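Local coordinates for putative rRNA methylase (Clostridium thermocellum ATCC 27405, PDB 3EEY), which binds S-adenosylmethionine and is probably a methyltransferase, perhaps one that modifies ribosomal RNA, at residues Ile90-Leu101 / Leu128-Ile139; Ile5-Tyr15 / Phe172-Leu182. One frame throughout, in Å; residues are numbered along the deposited sequence.

Overall arrangement
Both contacts reach the same mixed beta-sheet of a Rossmann-like methyltransferase fold. Contact 1 joins the parallel strands 94-101 and 133-139, near the centre of the chain; contact 2 sets the start of helix 8-19 against the end of strand 165-172 and the start of strand 181-187, with its centre about 19 Å from that of contact 1. Along the chain, contact 1 is nested within the loop that contact 2 closes. They meet where strand 133-139 adjoins strand 181-187, with Ile-139 N 2.7 Å from Ile-181 O, a probable hydrogen bond. S-adenosylmethionine lies against Asn-100 in contact 1, whereas the side chain of Ser-12 in contact 2 stays about 9 Å from it.

Contact 1: residues Ile90-Leu101 / Leu128-Ile139; sequences IDCPVKAVMFNL and LLVTGGIITVVI. With SAM (S-adenosylmethionine), chain K.
Phe-99 and Ile-135 stand side by side on one face of the sheet, pointing the same way, with Ile-135 CG2 meeting the ring edge at CD2 (3.7 Å). Ile-135 manages this with CG2 anti to its backbone N, while CG1 lies 4.0 Å from Val-97 CB. Farther along the same face, Leu-101 CD1 reaches both Val-137 CG1 and Ile-139 CG1, crossing the valine but running alongside the isoleucine. Helix 115-128 packs on this face, touching Val-97, Phe-99 and Ile-135. The backbones beneath run parallel, their axes 8° apart, as expected of adjacent strands in a Rossmann-like methyltransferase sheet; Phe-99 N gives a nearly straight bond to Thr-136 O (2.8 Å, 170°). On the other face Thr-136 OG1, placed by its chi1 of 64° between its backbone N and carbonyl carbon, lies beside Met-98 CG. A water hydrogen-bonded to Thr-136 OG1 (2.7 Å) donates to Phe-99 O, which already accepts from Val-138 N. At the strand ends Asn-100 divides its amide: ND2 lies 3.9 Å from Val-138 CB, whereas OD1 is 3.6 Å from CE, the methyl carbon of S-adenosylmethionine, to which Asn-100 O comes nearest (3.4 Å). Before the corner at Lys-95, Leu-128 CD2 reaches the carbonyl oxygens of Ile-90 and Cys-92, and the Val-130 and Lys-95 side chains cross at a slant, CG1 touching CD; the lysine amine forms a salt bridge with Asp-24.

Contact 2: residues Ile5-Tyr15 / Phe172-Leu182; sequences IKNSLGQSHDY and FINQANCPPIL
The Phe-172 ring is met at its edge by the chain leading into helix 8-19: Ile-5 CG2 lies in the ring plane, 3.8 Å from CE1, while Lys-6 O and Ser-8 N approach near that plane. The Gln-11 and Phe-172 side chains point toward each other from opposite directions, the amide plane 83° from the ring's, with NE2 oblique to the ring and 3.5 Å from CZ. That amide is held by a nearly straight bond from NE2 to Lys-6 O (2.7 Å), the acceptor lying near the amide plane, and NE2 also bonds Gln-168 OE1 of the second subunit. Leu-182 CD2 approaches the Tyr-15 ring obliquely, 4.0 Å from CD1.

Ser-8 lies beside the Phe-172 ring, near CE2. Its OG donates to Pro-180 O (2.7 Å) from above the carbonyl plane, 48° out of it, and a water that accepts from Ser-8 N donates to the same oxygen, giving Pro-180 O two donors. The helix start is a classic N-cap: Asn-7 OD1 accepts from Gly-10 N at 3.0 Å. With CG anti to its backbone N (chi1 177°), Leu-182 spreads its two methyls along the helix, CD1 to Ser-12 CB and CD2 to Gln-11 CB (3.7 Å).

Helix 8-19 packs against strands 133-139 and 181-187, Ser-12 resting on Thr-136 and Val-138, while Phe-172 pairs in an antiparallel ladder with a strand of the second subunit and carries the sheet across the interface.

Contact 1: residues Ile90-Leu101 / Leu128-Ile139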
loop_
_atom_site.group_PDB
_atom_site.type_symbol
_atom_site.label_atom_id
_atom_site.label_comp_id
_atom_site.label_asym_id
_atom_site.label_seq_id
_atom_site.Cartn_x
_atom_site.Cartn_y
_atom_site.Cartn_z
ATOM N N ILE A 90 -17.773 -22.802 -8.132
ATOM C CA ILE A 90 -18.391 -21.632 -7.512
ATOM C C ILE A 90 -19.309 -20.947 -8.530
ATOM O O ILE A 90 -18.909 -20.722 -9.675
ATOM C CB ILE A 90 -17.311 -20.640 -6.973
ATOM C CG1 ILE A 90 -16.281 -21.384 -6.111
ATOM C CG2 ILE A 90 -17.958 -19.505 -6.173
ATOM C CD1 ILE A 90 -14.965 -20.666 -5.908
ATOM N N ASP A 91 -20.535 -20.636 -8.115
ATOM C CA ASP A 91 -21.508 -19.971 -8.986
ATOM C C ASP A 91 -22.092 -18.702 -8.363
ATOM O O ASP A 91 -22.730 -17.901 -9.053
ATOM C CB ASP A 91 -22.623 -20.941 -9.409
ATOM C CG ASP A 91 -23.411 -21.507 -8.227
ATOM O OD1 ASP A 91 -22.886 -21.545 -7.090
ATOM O OD2 ASP A 91 -24.567 -21.929 -8.442
ATOM N N CYS A 92 -21.870 -18.531 -7.062
ATOM C CA CYS A 92 -22.298 -17.339 -6.325
ATOM C C CYS A 92 -21.212 -16.254 -6.400
ATOM O O CYS A 92 -20.049 -16.570 -6.666
ATOM C CB CYS A 92 -22.583 -17.712 -4.866
ATOM S SG CYS A 92 -21.144 -18.383 -4.006
ATOM N N PRO A 93 -21.587 -14.972 -6.197
ATOM C CA PRO A 93 -20.571 -13.921 -6.068
ATOM C C PRO A 93 -19.731 -14.036 -4.789
ATOM O O PRO A 93 -20.276 -14.252 -3.702
ATOM C CB PRO A 93 -21.399 -12.629 -6.037
ATOM C CG PRO A 93 -22.739 -13.004 -6.568
ATOM C CD PRO A 93 -22.948 -14.411 -6.136
ATOM N N VAL A 94 -18.415 -13.887 -4.928
ATOM C CA VAL A 94 -17.506 -13.966 -3.784
ATOM C C VAL A 94 -17.056 -12.584 -3.311
ATOM O O VAL A 94 -16.982 -11.636 -4.099
ATOM C CB VAL A 94 -16.279 -14.901 -4.038
ATOM C CG1 VAL A 94 -16.739 -16.286 -4.462
ATOM C CG2 VAL A 94 -15.316 -14.316 -5.072
ATOM N N LYS A 95 -16.779 -12.473 -2.016
ATOM C CA LYS A 95 -16.331 -11.211 -1.434
ATOM C C LYS A 95 -14.825 -11.022 -1.578
ATOM O O LYS A 95 -14.362 -9.909 -1.819
ATOM C CB LYS A 95 -16.744 -11.113 0.036
ATOM C CG LYS A 95 -16.666 -9.710 0.636
ATOM C CD LYS A 95 -17.701 -8.769 0.026
ATOM C CE LYS A 95 -18.042 -7.617 0.960
ATOM N NZ LYS A 95 -18.802 -8.085 2.157
ATOM N N ALA A 96 -14.068 -12.108 -1.431
ATOM C CA ALA A 96 -12.617 -12.028 -1.439
ATOM C C ALA A 96 -11.962 -13.284 -1.971
ATOM O O ALA A 96 -12.524 -14.364 -1.877
ATOM C CB ALA A 96 -12.091 -11.704 -0.053
ATOM N N VAL A 97 -10.778 -13.120 -2.565
ATOM C CA VAL A 97 -9.953 -14.239 -3.015
ATOM C C VAL A 97 -8.514 -13.955 -2.593
ATOM O O VAL A 97 -8.020 -12.854 -2.781
ATOM C CB VAL A 97 -10.018 -14.462 -4.556
ATOM C CG1 VAL A 97 -9.392 -15.798 -4.945
ATOM C CG2 VAL A 97 -11.443 -14.427 -5.069
ATOM N N MET A 98 -7.847 -14.945 -2.012
ATOM C CA MET A 98 -6.457 -14.788 -1.620
ATOM C C MET A 98 -5.547 -15.652 -2.497
ATOM O O MET A 98 -5.768 -16.855 -2.643
ATOM C CB MET A 98 -6.251 -15.102 -0.128
ATOM C CG MET A 98 -7.020 -14.205 0.854
ATOM S SD MET A 98 -6.690 -14.568 2.608
ATOM C CE MET A 98 -5.242 -13.616 2.959
ATOM N N PHE A 99 -4.541 -15.021 -3.096
ATOM C CA PHE A 99 -3.475 -15.728 -3.817
ATOM C C PHE A 99 -2.164 -15.564 -3.081
ATOM O O PHE A 99 -1.792 -14.456 -2.668
ATOM C CB PHE A 99 -3.301 -15.172 -5.231
ATOM C CG PHE A 99 -4.374 -15.579 -6.179
ATOM C CD1 PHE A 99 -4.225 -16.709 -6.970
ATOM C CD2 PHE A 99 -5.532 -14.832 -6.292
ATOM C CE1 PHE A 99 -5.216 -17.081 -7.854
ATOM C CE2 PHE A 99 -6.528 -15.193 -7.177
ATOM C CZ PHE A 99 -6.380 -16.317 -7.951
ATOM N N ASN A 100 -1.459 -16.671 -2.923
ATOM C CA ASN A 100 -0.126 -16.667 -2.350
ATOM C C ASN A 100 0.787 -17.434 -3.303
ATOM O O ASN A 100 0.748 -18.658 -3.353
ATOM C CB ASN A 100 -0.185 -17.317 -0.971
ATOM C CG ASN A 100 0.823 -16.748 -0.014
ATOM O OD1 ASN A 100 1.981 -17.149 -0.018
ATOM N ND2 ASN A 100 0.388 -15.811 0.823
ATOM N N LEU A 101 1.589 -16.711 -4.078
ATOM C CA LEU A 101 2.267 -17.288 -5.240
ATOM C C LEU A 101 3.665 -17.816 -4.955
ATOM O O LEU A 101 4.501 -17.105 -4.417
ATOM C CB LEU A 101 2.337 -16.263 -6.378
ATOM C CG LEU A 101 1.041 -15.648 -6.902
ATOM C CD1 LEU A 101 1.368 -14.824 -8.138
ATOM C CD2 LEU A 101 0.041 -16.734 -7.230
ATOM N N LEU A 128 -15.827 -13.617 -10.723
ATOM C CA LEU A 128 -16.590 -14.099 -9.567
ATOM C C LEU A 128 -16.788 -13.077 -8.456
ATOM O O LEU A 128 -17.674 -13.246 -7.625
ATOM C CB LEU A 128 -15.935 -15.366 -8.993
ATOM C CG LEU A 128 -16.231 -16.706 -9.676
ATOM C CD1 LEU A 128 -15.304 -17.789 -9.162
ATOM C CD2 LEU A 128 -17.690 -17.113 -9.477
ATOM N N LEU A 129 -15.959 -12.032 -8.438
ATOM C CA LEU A 129 -16.016 -10.983 -7.415
ATOM C C LEU A 129 -17.265 -10.151 -7.493
ATOM O O LEU A 129 -17.669 -9.725 -8.579
ATOM C CB LEU A 129 -14.834 -10.021 -7.541
ATOM C CG LEU A 129 -13.551 -10.203 -6.741
ATOM C CD1 LEU A 129 -12.796 -8.887 -6.779
ATOM C CD2 LEU A 129 -13.820 -10.624 -5.304
ATOM N N VAL A 130 -17.858 -9.919 -6.326
ATOM C CA VAL A 130 -18.936 -8.962 -6.155
ATOM C C VAL A 130 -18.315 -7.555 -6.222
ATOM O O VAL A 130 -17.123 -7.384 -5.937
ATOM C CB VAL A 130 -19.708 -9.240 -4.820
ATOM C CG1 VAL A 130 -18.873 -8.878 -3.595
ATOM C CG2 VAL A 130 -21.053 -8.531 -4.794
ATOM N N THR A 131 -19.094 -6.558 -6.641
ATOM C CA THR A 131 -18.627 -5.173 -6.606
ATOM C C THR A 131 -18.287 -4.780 -5.173
ATOM O O THR A 131 -19.026 -5.095 -4.243
ATOM C CB THR A 131 -19.631 -4.171 -7.230
ATOM O OG1 THR A 131 -20.970 -4.646 -7.043
ATOM C CG2 THR A 131 -19.376 -4.032 -8.701
ATOM N N GLY A 132 -17.142 -4.126 -5.005
ATOM C CA GLY A 132 -16.624 -3.811 -3.681
ATOM C C GLY A 132 -15.898 -4.980 -3.033
ATOM O O GLY A 132 -15.591 -4.925 -1.849
ATOM N N GLY A 133 -15.633 -6.031 -3.811
ATOM C CA GLY A 133 -14.882 -7.199 -3.351
ATOM C C GLY A 133 -13.399 -7.061 -3.634
ATOM O O GLY A 133 -13.013 -6.203 -4.407
ATOM N N ILE A 134 -12.573 -7.913 -3.022
ATOM C CA ILE A 134 -11.111 -7.766 -3.102
ATOM C C ILE A 134 -10.383 -9.062 -3.439
ATOM O O ILE A 134 -10.787 -10.132 -3.019
ATOM C CB ILE A 134 -10.530 -7.095 -1.807
ATOM C CG1 ILE A 134 -9.066 -6.689 -1.992
ATOM C CG2 ILE A 134 -10.664 -8.012 -0.571
ATOM C CD1 ILE A 134 -8.768 -5.251 -1.689
ATOM N N ILE A 135 -9.332 -8.961 -4.238
ATOM C CA ILE A 135 -8.377 -10.046 -4.414
ATOM C C ILE A 135 -7.056 -9.531 -3.876
ATOM O O ILE A 135 -6.644 -8.426 -4.221
ATOM C CB ILE A 135 -8.201 -10.442 -5.903
ATOM C CG1 ILE A 135 -9.513 -10.976 -6.473
ATOM C CG2 ILE A 135 -7.079 -11.493 -6.078
ATOM C CD1 ILE A 135 -9.665 -10.792 -7.968
ATOM N N THR A 136 -6.404 -10.314 -3.016
ATOM C CA THR A 136 -5.027 -10.027 -2.634
ATOM C C THR A 136 -4.088 -11.068 -3.249
ATOM O O THR A 136 -4.410 -12.247 -3.292
ATOM C CB THR A 136 -4.839 -9.974 -1.104
ATOM O OG1 THR A 136 -5.122 -11.259 -0.546
ATOM C CG2 THR A 136 -5.759 -8.929 -0.479
ATOM N N VAL A 137 -2.955 -10.607 -3.763
ATOM C CA VAL A 137 -1.943 -11.469 -4.378
ATOM C C VAL A 137 -0.589 -11.164 -3.729
ATOM O O VAL A 137 -0.019 -10.089 -3.929
ATOM C CB VAL A 137 -1.853 -11.245 -5.919
ATOM C CG1 VAL A 137 -1.002 -12.316 -6.583
ATOM C CG2 VAL A 137 -3.232 -11.209 -6.551
ATOM N N VAL A 138 -0.091 -12.092 -2.912
ATOM C CA VAL A 138 1.266 -11.977 -2.393
ATOM C C VAL A 138 2.184 -12.703 -3.384
ATOM O O VAL A 138 2.046 -13.900 -3.601
ATOM C CB VAL A 138 1.405 -12.534 -0.950
ATOM C CG1 VAL A 138 2.817 -12.324 -0.425
ATOM C CG2 VAL A 138 0.419 -11.852 -0.016
ATOM N N ILE A 139 3.090 -11.963 -4.010
ATOM C CA ILE A 139 3.966 -12.516 -5.036
ATOM C C ILE A 139 5.353 -12.746 -4.455
ATOM O O ILE A 139 6.032 -11.803 -4.052
ATOM C CB ILE A 139 4.074 -11.585 -6.279
ATOM C CG1 ILE A 139 2.695 -11.331 -6.898
ATOM C CG2 ILE A 139 5.026 -12.188 -7.317
ATOM C CD1 ILE A 139 2.662 -10.219 -7.945
HETATM N N SAM K . -1.332 -19.683 1.630
HETATM C CA SAM K . -0.421 -20.867 1.726
HETATM C C SAM K . -0.111 -21.240 3.178
HETATM O O SAM K . 0.863 -21.937 3.485
HETATM O OXT SAM K . -0.850 -20.857 4.084
HETATM C CB SAM K . 0.839 -20.642 0.900
HETATM C CG SAM K . 0.647 -21.006 -0.570
HETATM S SD SAM K . 2.139 -21.673 -1.355
HETATM C CE SAM K . 3.138 -20.165 -1.495
HETATM C "C5'" SAM K . 1.529 -21.935 -3.043
HETATM C "C4'" SAM K . 0.558 -23.119 -3.089
HETATM O "O4'" SAM K . -0.211 -23.105 -4.277
HETATM C "C3'" SAM K . 1.278 -24.466 -3.037
HETATM O "O3'" SAM K . 0.699 -25.241 -2.014
HETATM C "C2'" SAM K . 1.035 -25.089 -4.398
HETATM O "O2'" SAM K . 0.918 -26.498 -4.352
HETATM C "C1'" SAM K . -0.269 -24.414 -4.808
HETATM N N9 SAM K . -0.494 -24.386 -6.267
HETATM C C8 SAM K . 0.431 -24.448 -7.282
HETATM N N7 SAM K . -0.230 -24.395 -8.465
HETATM C C5 SAM K . -1.559 -24.303 -8.210
HETATM C C6 SAM K . -2.684 -24.223 -9.024
HETATM N N6 SAM K . -2.591 -24.218 -10.352
HETATM N N1 SAM K . -3.926 -24.152 -8.435
HETATM C C2 SAM K . -4.082 -24.158 -7.066
HETATM N N3 SAM K . -2.967 -24.226 -6.271
HETATM C C4 SAM K . -1.732 -24.301 -6.831
HETATM O O HOH W 1 -3.221 -13.188 -0.513
#

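Contact 2: residues Ile5-Tyr15 / Phe172-Leu182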
loop_
_atom_site.group_PDB
_atom_site.type_symbol
_atom_site.label_atom_id
_atom_site.label_comp_id
_atom_site.label_asym_id
_atom_site.label_seq_id
_atom_site.Cartn_x
_atom_site.Cartn_y
_atom_site.Cartn_z
ATOM N N ILE A 5 4.818 -0.628 9.978
ATOM C CA ILE A 5 4.334 -1.018 8.658
ATOM C C ILE A 5 4.638 -2.503 8.422
ATOM O O ILE A 5 5.788 -2.941 8.546
ATOM C CB ILE A 5 4.963 -0.128 7.551
ATOM C CG1 ILE A 5 4.297 1.253 7.544
ATOM C CG2 ILE A 5 4.848 -0.798 6.187
ATOM C CD1 ILE A 5 4.954 2.234 6.636
ATOM N N LYS A 6 3.594 -3.274 8.115
ATOM C CA LYS A 6 3.719 -4.721 7.946
ATOM C C LYS A 6 4.251 -5.077 6.576
ATOM O O LYS A 6 4.136 -4.294 5.630
ATOM C CB LYS A 6 2.373 -5.414 8.161
ATOM C CG LYS A 6 1.845 -5.313 9.568
ATOM C CD LYS A 6 0.507 -6.002 9.724
ATOM C CE LYS A 6 -0.135 -5.593 11.048
ATOM N NZ LYS A 6 -1.533 -6.074 11.200
ATOM N N ASN A 7 4.822 -6.272 6.465
ATOM C CA ASN A 7 5.208 -6.802 5.157
ATOM C C ASN A 7 3.979 -7.181 4.327
ATOM O O ASN A 7 2.854 -7.129 4.830
ATOM C CB ASN A 7 6.191 -7.975 5.297
ATOM C CG ASN A 7 5.593 -9.187 6.009
ATOM O OD1 ASN A 7 4.424 -9.207 6.400
ATOM N ND2 ASN A 7 6.410 -10.208 6.183
ATOM N N SER A 8 4.200 -7.567 3.076
ATOM C CA SER A 8 3.121 -7.899 2.143
ATOM C C SER A 8 2.173 -8.965 2.680
ATOM O O SER A 8 0.954 -8.784 2.654
ATOM C CB SER A 8 3.699 -8.314 0.799
ATOM O OG SER A 8 4.362 -7.220 0.197
ATOM N N LEU A 9 2.739 -10.048 3.209
ATOM C CA LEU A 9 1.959 -11.109 3.838
ATOM C C LEU A 9 1.041 -10.616 4.959
ATOM O O LEU A 9 -0.133 -10.968 4.992
ATOM C CB LEU A 9 2.884 -12.214 4.361
ATOM C CG LEU A 9 2.238 -13.463 4.976
ATOM C CD1 LEU A 9 1.352 -14.228 3.984
ATOM C CD2 LEU A 9 3.307 -14.378 5.544
ATOM N N GLY A 10 1.575 -9.799 5.860
ATOM C CA GLY A 10 0.794 -9.207 6.939
ATOM C C GLY A 10 -0.259 -8.220 6.467
ATOM O O GLY A 10 -1.350 -8.158 7.029
ATOM N N GLN A 11 0.078 -7.450 5.434
ATOM C CA GLN A 11 -0.823 -6.470 4.834
ATOM C C GLN A 11 -2.001 -7.087 4.071
ATOM O O GLN A 11 -3.105 -6.530 4.093
ATOM C CB GLN A 11 -0.046 -5.523 3.927
ATOM C CG GLN A 11 0.748 -4.471 4.670
ATOM C CD GLN A 11 1.196 -3.356 3.775
ATOM O OE1 GLN A 11 0.387 -2.719 3.090
ATOM N NE2 GLN A 11 2.495 -3.102 3.773
ATOM N N SER A 12 -1.766 -8.230 3.412
ATOM C CA SER A 12 -2.841 -8.993 2.759
ATOM C C SER A 12 -3.970 -9.362 3.730
ATOM O O SER A 12 -5.145 -9.196 3.412
ATOM C CB SER A 12 -2.296 -10.241 2.063
ATOM O OG SER A 12 -1.834 -11.215 2.987
ATOM N N HIS A 13 -3.602 -9.820 4.923
ATOM C CA HIS A 13 -4.563 -10.116 5.984
ATOM C C HIS A 13 -5.331 -8.881 6.459
ATOM O O HIS A 13 -6.540 -8.951 6.687
ATOM C CB HIS A 13 -3.842 -10.769 7.156
ATOM C CG HIS A 13 -3.457 -12.193 6.911
ATOM N ND1 HIS A 13 -3.762 -13.207 7.790
ATOM C CD2 HIS A 13 -2.789 -12.775 5.887
ATOM C CE1 HIS A 13 -3.297 -14.350 7.322
ATOM N NE2 HIS A 13 -2.706 -14.114 6.166
ATOM N N ASP A 14 -4.625 -7.756 6.603
ATOM C CA ASP A 14 -5.232 -6.473 6.972
ATOM C C ASP A 14 -6.257 -5.976 5.952
ATOM O O ASP A 14 -7.315 -5.475 6.336
ATOM C CB ASP A 14 -4.160 -5.398 7.194
ATOM C CG ASP A 14 -3.422 -5.555 8.520
ATOM O OD1 ASP A 14 -3.739 -6.474 9.303
ATOM O OD2 ASP A 14 -2.520 -4.738 8.788
ATOM N N TYR A 15 -5.927 -6.117 4.666
ATOM C CA TYR A 15 -6.839 -5.786 3.571
ATOM C C TYR A 15 -8.058 -6.698 3.520
ATOM O O TYR A 15 -9.152 -6.244 3.200
ATOM C CB TYR A 15 -6.114 -5.815 2.225
ATOM C CG TYR A 15 -5.424 -4.516 1.877
ATOM C CD1 TYR A 15 -4.044 -4.370 2.034
ATOM C CD2 TYR A 15 -6.149 -3.429 1.388
ATOM C CE1 TYR A 15 -3.403 -3.172 1.721
ATOM C CE2 TYR A 15 -5.515 -2.228 1.062
ATOM C CZ TYR A 15 -4.144 -2.105 1.231
ATOM O OH TYR A 15 -3.506 -0.921 0.921
ATOM N N PHE A 172 8.431 -2.968 -1.154
ATOM C CA PHE A 172 9.476 -2.484 -0.260
ATOM C C PHE A 172 10.770 -2.332 -1.028
ATOM O O PHE A 172 11.453 -3.304 -1.313
ATOM C CB PHE A 172 9.616 -3.398 0.954
ATOM C CG PHE A 172 8.341 -3.507 1.745
ATOM C CD1 PHE A 172 8.006 -2.536 2.689
ATOM C CD2 PHE A 172 7.446 -4.549 1.504
ATOM C CE1 PHE A 172 6.800 -2.616 3.413
ATOM C CE2 PHE A 172 6.232 -4.629 2.209
ATOM C CZ PHE A 172 5.919 -3.668 3.158
ATOM N N ILE A 173 11.080 -1.086 -1.369
ATOM C CA ILE A 173 12.042 -0.791 -2.426
ATOM C C ILE A 173 13.486 -0.678 -1.936
ATOM O O ILE A 173 14.402 -0.672 -2.749
ATOM C CB ILE A 173 11.622 0.468 -3.255
ATOM C CG1 ILE A 173 11.592 1.723 -2.377
ATOM C CG2 ILE A 173 10.265 0.247 -3.902
ATOM C CD1 ILE A 173 11.313 3.027 -3.120
ATOM N N ASN A 174 13.676 -0.592 -0.619
ATOM C CA ASN A 174 15.009 -0.529 -0.029
ATOM C C ASN A 174 15.493 -1.862 0.548
ATOM O O ASN A 174 16.592 -1.946 1.106
ATOM C CB ASN A 174 15.089 0.583 1.019
ATOM C CG ASN A 174 14.434 0.207 2.336
ATOM O OD1 ASN A 174 13.397 -0.458 2.370
ATOM N ND2 ASN A 174 15.022 0.668 3.433
ATOM N N GLN A 175 14.664 -2.894 0.410
ATOM C CA GLN A 175 15.015 -4.238 0.862
ATOM C C GLN A 175 15.655 -5.040 -0.258
ATOM O O GLN A 175 15.231 -4.965 -1.410
ATOM C CB GLN A 175 13.787 -4.978 1.402
ATOM C CG GLN A 175 13.272 -4.452 2.727
ATOM C CD GLN A 175 12.066 -5.219 3.234
ATOM O OE1 GLN A 175 11.950 -6.427 3.020
ATOM N NE2 GLN A 175 11.159 -4.519 3.911
ATOM N N ALA A 176 16.693 -5.794 0.093
ATOM C CA ALA A 176 17.335 -6.715 -0.838
ATOM C C ALA A 176 16.723 -8.103 -0.681
ATOM O O ALA A 176 15.886 -8.318 0.211
ATOM C CB ALA A 176 18.839 -6.759 -0.583
ATOM N N ASN A 177 17.147 -9.025 -1.545
ATOM C CA ASN A 177 16.737 -10.437 -1.503
ATOM C C ASN A 177 15.228 -10.626 -1.700
ATOM O O ASN A 177 14.549 -11.294 -0.909
ATOM C CB ASN A 177 17.285 -11.159 -0.248
ATOM C CG ASN A 177 17.250 -12.687 -0.363
ATOM O OD1 ASN A 177 17.237 -13.255 -1.463
ATOM N ND2 ASN A 177 17.236 -13.354 0.787
ATOM N N CYS A 178 14.732 -9.989 -2.761
ATOM C CA CYS A 178 13.366 -10.163 -3.266
ATOM C C CYS A 178 12.262 -10.116 -2.210
ATOM O O CYS A 178 11.631 -11.144 -1.941
ATOM C CB CYS A 178 13.273 -11.473 -4.045
ATOM S SG CYS A 178 14.514 -11.604 -5.315
ATOM N N PRO A 179 12.032 -8.935 -1.598
ATOM C CA PRO A 179 10.944 -8.877 -0.631
ATOM C C PRO A 179 9.618 -9.120 -1.365
ATOM O O PRO A 179 9.423 -8.603 -2.473
ATOM C CB PRO A 179 11.032 -7.443 -0.086
ATOM C CG PRO A 179 11.724 -6.672 -1.152
ATOM C CD PRO A 179 12.691 -7.625 -1.763
ATOM N N PRO A 180 8.744 -9.965 -0.794
ATOM C CA PRO A 180 7.448 -10.263 -1.415
ATOM C C PRO A 180 6.606 -9.021 -1.721
ATOM O O PRO A 180 6.598 -8.054 -0.956
ATOM C CB PRO A 180 6.755 -11.158 -0.376
ATOM C CG PRO A 180 7.878 -11.770 0.388
ATOM C CD PRO A 180 8.939 -10.718 0.462
ATOM N N ILE A 181 5.927 -9.065 -2.860
ATOM C CA ILE A 181 5.130 -7.954 -3.372
ATOM C C ILE A 181 3.644 -8.200 -3.124
ATOM O O ILE A 181 3.177 -9.300 -3.346
ATOM C CB ILE A 181 5.410 -7.786 -4.874
ATOM C CG1 ILE A 181 6.805 -7.186 -5.078
ATOM C CG2 ILE A 181 4.355 -6.933 -5.564
ATOM C CD1 ILE A 181 7.300 -7.277 -6.503
ATOM N N LEU A 182 2.913 -7.180 -2.664
ATOM C CA LEU A 182 1.457 -7.271 -2.514
ATOM C C LEU A 182 0.689 -6.545 -3.622
ATOM O O LEU A 182 0.870 -5.355 -3.824
ATOM C CB LEU A 182 1.010 -6.714 -1.164
ATOM C CG LEU A 182 -0.503 -6.695 -0.910
ATOM C CD1 LEU A 182 -1.109 -8.101 -0.844
ATOM C CD2 LEU A 182 -0.821 -5.920 0.342
HETATM O O HOH W 2 6.802 -8.445 2.056
#